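Local coordinates for protein dehydrogenase (Thermotoga maritima, PDB 3EZY) that catalyses the NAD(+)-dependent oxidation of myo-inositol to scyllo-inosose and probably serves myo-inositol degradation, at residues I5-L10 with A27-I32; V189-A194 with V216-S221. All blocks are in the same frame, centred on the assembly; numbering follows the deposited sequence.

How the contacts relate
The two contacts lie on opposite sides of the chain's centre, one in each half of this Gfo/Idh/MocA-family subunit. Their centres are 39 Å apart and their nearest atoms about 30 Å, so neither touches the other. Contact 1 comes first along the chain and pairs parallel strands in the NAD-binding Rossmann fold; at its end the chain enters a glycine-rich turn of the kind that receives the dinucleotide in relatives. Contact 2 joins antiparallel strands of the C-terminal domain's mixed sheet, where one face meets another subunit. A beta bulge shifts the register by one residue in each pairing. The first thus belongs to the probable cofactor side, the second to the assembly.

Contact 1 (I5-L10 with A27-I32)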
loop_
_atom_site.group_PDB
_atom_site.type_symbol
_atom_site.label_atom_id
_atom_site.label_comp_id
_atom_site.label_asym_id
_atom_site.label_seq_id
_atom_site.Cartn_x
_atom_site.Cartn_y
_atom_site.Cartn_z
ATOM N N ILE A 5 -25.551 -4.677 -35.552
ATOM C CA ILE A 5 -24.196 -4.131 -35.738
ATOM C C ILE A 5 -23.392 -4.974 -36.709
ATOM O O ILE A 5 -23.460 -6.199 -36.666
ATOM C CB ILE A 5 -23.450 -4.110 -34.367
ATOM C CG1 ILE A 5 -24.300 -3.316 -33.354
ATOM C CG2 ILE A 5 -22.050 -3.482 -34.504
ATOM C CD1 ILE A 5 -24.026 -1.866 -33.390
ATOM N N GLY A 6 -22.626 -4.311 -37.573
ATOM C CA GLY A 6 -21.635 -4.975 -38.421
ATOM C C GLY A 6 -20.216 -4.587 -37.992
ATOM O O GLY A 6 -19.930 -3.428 -37.722
ATOM N N VAL A 7 -19.329 -5.571 -37.911
ATOM C CA VAL A 7 -17.952 -5.343 -37.527
ATOM C C VAL A 7 -17.025 -5.594 -38.714
ATOM O O VAL A 7 -17.057 -6.665 -39.320
ATOM C CB VAL A 7 -17.531 -6.292 -36.362
ATOM C CG1 VAL A 7 -16.065 -6.036 -35.952
ATOM C CG2 VAL A 7 -18.455 -6.107 -35.160
ATOM N N ILE A 8 -16.240 -4.595 -39.091
ATOM C CA ILE A 8 -15.261 -4.772 -40.148
ATOM C C ILE A 8 -13.860 -4.927 -39.560
ATOM O O ILE A 8 -13.390 -4.066 -38.790
ATOM C CB ILE A 8 -15.248 -3.565 -41.101
ATOM C CG1 ILE A 8 -16.633 -3.384 -41.709
ATOM C CG2 ILE A 8 -14.200 -3.758 -42.199
ATOM C CD1 ILE A 8 -16.753 -2.102 -42.513
ATOM N N GLY A 9 -13.177 -6.015 -39.911
ATOM C CA GLY A 9 -11.821 -6.214 -39.409
ATOM C C GLY A 9 -11.872 -7.118 -38.187
ATOM O O GLY A 9 -12.384 -6.755 -37.145
ATOM N N LEU A 10 -11.350 -8.329 -38.323
ATOM C CA LEU A 10 -11.394 -9.264 -37.215
ATOM C C LEU A 10 -9.977 -9.518 -36.705
ATOM O O LEU A 10 -9.536 -10.660 -36.608
ATOM C CB LEU A 10 -12.054 -10.559 -37.647
ATOM C CG LEU A 10 -13.510 -10.458 -38.074
ATOM C CD1 LEU A 10 -13.919 -11.807 -38.734
ATOM C CD2 LEU A 10 -14.455 -10.080 -36.944
ATOM N N ALA A 27 -28.272 -5.059 -28.578
ATOM C CA ALA A 27 -27.416 -4.916 -29.736
ATOM C C ALA A 27 -27.046 -6.334 -30.186
ATOM O O ALA A 27 -26.710 -7.172 -29.358
ATOM C CB ALA A 27 -26.177 -4.118 -29.378
ATOM N N ILE A 28 -27.142 -6.644 -31.470
ATOM C CA ILE A 28 -26.608 -7.940 -31.884
ATOM C C ILE A 28 -25.576 -7.852 -32.974
ATOM O O ILE A 28 -25.613 -6.966 -33.821
ATOM C CB ILE A 28 -27.655 -9.003 -32.339
ATOM C CG1 ILE A 28 -28.345 -8.603 -33.651
ATOM C CG2 ILE A 28 -28.633 -9.395 -31.208
ATOM C CD1 ILE A 28 -28.638 -9.798 -34.507
ATOM N N LEU A 29 -24.685 -8.822 -32.947
ATOM C CA LEU A 29 -23.713 -9.003 -34.012
ATOM C C LEU A 29 -24.418 -9.643 -35.208
ATOM O O LEU A 29 -24.703 -10.829 -35.185
ATOM C CB LEU A 29 -22.604 -9.933 -33.553
ATOM C CG LEU A 29 -21.490 -10.187 -34.580
ATOM C CD1 LEU A 29 -20.771 -8.884 -34.984
ATOM C CD2 LEU A 29 -20.521 -11.131 -33.955
ATOM N N TYR A 30 -24.674 -8.849 -36.246
ATOM C CA TYR A 30 -25.421 -9.327 -37.402
ATOM C C TYR A 30 -24.500 -9.702 -38.544
ATOM O O TYR A 30 -24.799 -10.635 -39.295
ATOM C CB TYR A 30 -26.429 -8.274 -37.873
ATOM C CG TYR A 30 -27.089 -8.600 -39.191
ATOM C CD1 TYR A 30 -28.184 -9.442 -39.245
ATOM C CD2 TYR A 30 -26.619 -8.070 -40.379
ATOM C CE1 TYR A 30 -28.794 -9.751 -40.440
ATOM C CE2 TYR A 30 -27.217 -8.374 -41.579
ATOM C CZ TYR A 30 -28.310 -9.211 -41.599
ATOM O OH TYR A 30 -28.932 -9.514 -42.801
ATOM N N ALA A 31 -23.423 -8.942 -38.721
ATOM C CA ALA A 31 -22.514 -9.168 -39.853
ATOM C C ALA A 31 -21.066 -8.950 -39.477
ATOM O O ALA A 31 -20.746 -8.098 -38.659
ATOM C CB ALA A 31 -22.876 -8.259 -41.044
ATOM N N ILE A 32 -20.188 -9.712 -40.112
ATOM C CA ILE A 32 -18.769 -9.496 -39.964
ATOM C C ILE A 32 -18.124 -9.426 -41.336
ATOM O O ILE A 32 -18.671 -9.941 -42.332
ATOM C CB ILE A 32 -18.094 -10.626 -39.118
ATOM C CG1 ILE A 32 -18.421 -12.038 -39.690
ATOM C CG2 ILE A 32 -18.449 -10.473 -37.652
ATOM C CD1 ILE A 32 -17.629 -13.157 -39.035
#
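The first beta-alpha-beta unit of the Rossmann fold closes here: after the crossover through helix 12-20, Leu29, Ala31 and Ile32 come to lie parallel to Ile5, Gly6 and Val7. Ile5 N donates to Ile28 O at 2.9 Å. Ile5 O then takes two N-H groups, Tyr30 N at 2.9 Å and, weakly, Ala31 N at 3.4 Å; this is a beta bulge, and it moves the register by one residue. Beyond it, Val7 N reaches Ala31 O at 3.0 Å, and Gly6 CA brings a C-H to the same oxygen at 3.3 Å. On the face carrying Ile5, Val7, Leu29 and Ile32, Leu29 CD1 meets Val7 CG2 at 3.6 Å, the two side chains crossing at about a right angle. Past strand 3-8 the chain turns at Gly9, consistent with the start of a GxGxxG dinucleotide-binding motif. There Leu10 rests its methyls on Ile32 and gives its N-H to Asp34 OD2, just past the second strand. Ile32 CD1, anti to CA (chi2 171°), extends to Leu10 CD1 at 4.0 Å, while Leu10 CD2 faces Ile32 CG2. Buried among apolar side chains, the two strands thus pair their backbone polar groups across the join, and at the bulge a single carbonyl, that of Ile5, serves two N-H groups.

Contact 2 (V189-A194 with V216-S221); sequences VEEVFA and VLRFKS
Val189 CG2 approaches the Phe219 ring obliquely, 3.7 Å from CE1 and 3.9 Å from CD1. The Phe193 ring has Val216 CG2 at an oblique angle and stacks on Phe193 of the second subunit. Arg218 and Glu191 run side by side, yet their planes are 72° apart: Glu191 OE2 lies 3.9 Å from Arg218 CD and 4.4 Å from NE, beyond a salt bridge. Arg218 bends at chi3 (-71°), which places NE, and NE instead forms its salt bridge with Asp195 of the second subunit. Glu191, Arg218, Phe193 and Val216 share one face; on the face of Val192 and Leu217, Val192 CG2 lies alongside Leu217 CD2 at 3.9 Å. Leu315 of helix 306-325 covers Val189 and Val192, and helix 174-185 packs on Leu217 and Phe219. Arg218 O accepts Glu190 N at 2.7 Å and, weakly, Glu191 N at 3.4 Å, while Arg218 N bonds Glu191 O and the backbones of Phe193 and Val216 bond each other both ways. Glu190 CG, beside the backbone N (chi1 -41°), lies 3.5 Å from Lys220 N. Glu190 and Glu191 both face Arg218, a classic beta bulge, here in an antiparallel part of the C-terminal domain's mixed sheet; its helix-covered and subunit-facing faces are consistent with the sheet-mediated subunit contacts of the Gfo/Idh/MocA family.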
loop_
_atom_site.group_PDB
_atom_site.type_symbol
_atom_site.label_atom_id
_atom_site.label_comp_id
_atom_site.label_asym_id
_atom_site.label_seq_id
_atom_site.Cartn_x
_atom_site.Cartn_y
_atom_site.Cartn_z
ATOM N N VAL A 189 -4.875 21.891 -24.838
ATOM C CA VAL A 189 -3.430 22.132 -24.900
ATOM C C VAL A 189 -3.068 23.205 -25.940
ATOM O O VAL A 189 -3.566 23.197 -27.070
ATOM C CB VAL A 189 -2.697 20.870 -25.289
ATOM C CG1 VAL A 189 -1.162 21.104 -25.332
ATOM C CG2 VAL A 189 -3.067 19.764 -24.361
ATOM N N GLU A 190 -2.150 24.093 -25.604
ATOM C CA GLU A 190 -1.806 25.142 -26.535
ATOM C C GLU A 190 -0.429 24.956 -27.117
ATOM O O GLU A 190 -0.173 25.396 -28.232
ATOM C CB GLU A 190 -1.854 26.476 -25.812
ATOM C CG GLU A 190 -3.038 26.548 -24.877
ATOM C CD GLU A 190 -4.167 27.405 -25.409
ATOM O OE1 GLU A 190 -4.941 26.947 -26.289
ATOM O OE2 GLU A 190 -4.278 28.544 -24.919
ATOM N N GLU A 191 0.448 24.291 -26.357
ATOM C CA GLU A 191 1.832 24.128 -26.735
ATOM C C GLU A 191 2.419 22.785 -26.250
ATOM O O GLU A 191 2.051 22.286 -25.190
ATOM C CB GLU A 191 2.599 25.291 -26.099
ATOM C CG GLU A 191 3.938 25.581 -26.656
ATOM C CD GLU A 191 4.319 27.033 -26.378
ATOM O OE1 GLU A 191 5.142 27.580 -27.141
ATOM O OE2 GLU A 191 3.780 27.620 -25.411
ATOM N N VAL A 192 3.346 22.223 -27.007
ATOM C CA VAL A 192 3.909 20.938 -26.680
ATOM C C VAL A 192 5.426 20.955 -26.884
ATOM O O VAL A 192 5.929 21.592 -27.813
ATOM C CB VAL A 192 3.282 19.878 -27.610
ATOM C CG1 VAL A 192 4.035 18.613 -27.606
ATOM C CG2 VAL A 192 1.808 19.636 -27.243
ATOM N N PHE A 193 6.158 20.254 -26.028
ATOM C CA PHE A 193 7.567 19.962 -26.267
ATOM C C PHE A 193 7.810 18.464 -26.110
ATOM O O PHE A 193 7.334 17.868 -25.137
ATOM C CB PHE A 193 8.458 20.671 -25.257
ATOM C CG PHE A 193 9.891 20.224 -25.329
ATOM C CD1 PHE A 193 10.744 20.797 -26.230
ATOM C CD2 PHE A 193 10.355 19.178 -24.536
ATOM C CE1 PHE A 193 12.036 20.394 -26.333
ATOM C CE2 PHE A 193 11.666 18.752 -24.612
ATOM C CZ PHE A 193 12.520 19.346 -25.528
ATOM N N ALA A 194 8.561 17.861 -27.015
ATOM C CA ALA A 194 8.743 16.436 -26.961
ATOM C C ALA A 194 10.196 16.078 -27.158
ATOM O O ALA A 194 10.894 16.739 -27.928
ATOM C CB ALA A 194 7.848 15.732 -28.044
ATOM N N VAL A 216 5.916 17.388 -22.893
ATOM C CA VAL A 216 5.416 18.394 -21.984
ATOM C C VAL A 216 4.273 19.122 -22.655
ATOM O O VAL A 216 4.366 19.480 -23.829
ATOM C CB VAL A 216 6.495 19.461 -21.667
ATOM C CG1 VAL A 216 5.909 20.564 -20.741
ATOM C CG2 VAL A 216 7.703 18.813 -21.052
ATOM N N LEU A 217 3.205 19.363 -21.896
ATOM C CA LEU A 217 2.005 20.024 -22.383
ATOM C C LEU A 217 1.817 21.307 -21.580
ATOM O O LEU A 217 1.942 21.291 -20.365
ATOM C CB LEU A 217 0.767 19.158 -22.145
ATOM C CG LEU A 217 0.862 17.682 -22.542
ATOM C CD1 LEU A 217 -0.429 16.949 -22.081
ATOM C CD2 LEU A 217 1.043 17.557 -24.058
ATOM N N ARG A 218 1.530 22.409 -22.267
ATOM C CA ARG A 218 1.036 23.607 -21.622
ATOM C C ARG A 218 -0.434 23.802 -22.012
ATOM O O ARG A 218 -0.797 23.975 -23.219
ATOM C CB ARG A 218 1.866 24.833 -22.007
ATOM C CG ARG A 218 1.158 26.128 -21.675
ATOM C CD ARG A 218 2.020 27.350 -21.971
ATOM N NE ARG A 218 3.117 27.475 -21.024
ATOM C CZ ARG A 218 3.027 28.097 -19.851
ATOM N NH1 ARG A 218 1.880 28.662 -19.474
ATOM N NH2 ARG A 218 4.081 28.148 -19.056
ATOM N N PHE A 219 -1.283 23.786 -21.003
ATOM C CA PHE A 219 -2.712 23.978 -21.211
ATOM C C PHE A 219 -3.111 25.453 -21.196
ATOM O O PHE A 219 -2.408 26.320 -20.662
ATOM C CB PHE A 219 -3.493 23.267 -20.124
ATOM C CG PHE A 219 -3.332 21.775 -20.133
ATOM C CD1 PHE A 219 -4.232 20.973 -20.848
ATOM C CD2 PHE A 219 -2.271 21.173 -19.424
ATOM C CE1 PHE A 219 -4.118 19.586 -20.829
ATOM C CE2 PHE A 219 -2.127 19.801 -19.406
ATOM C CZ PHE A 219 -3.036 18.991 -20.110
ATOM N N LYS A 220 -4.281 25.719 -21.760
ATOM C CA LYS A 220 -4.837 27.071 -21.835
ATOM C C LYS A 220 -4.773 27.829 -20.506
ATOM O O LYS A 220 -4.416 28.992 -20.488
ATOM C CB LYS A 220 -6.279 26.963 -22.328
ATOM C CG LYS A 220 -7.049 28.250 -22.417
ATOM C CD LYS A 220 -8.447 27.936 -22.996
ATOM C CE LYS A 220 -9.496 28.953 -22.552
ATOM N NZ LYS A 220 -9.124 30.300 -23.122
ATOM N N SER A 221 -5.078 27.155 -19.397
ATOM C CA SER A 221 -5.075 27.766 -18.059
ATOM C C SER A 221 -3.674 28.053 -17.495
ATOM O O SER A 221 -3.552 28.672 -16.441
ATOM C CB SER A 221 -5.813 26.848 -17.059
ATOM O OG SER A 221 -5.048 25.654 -16.796
#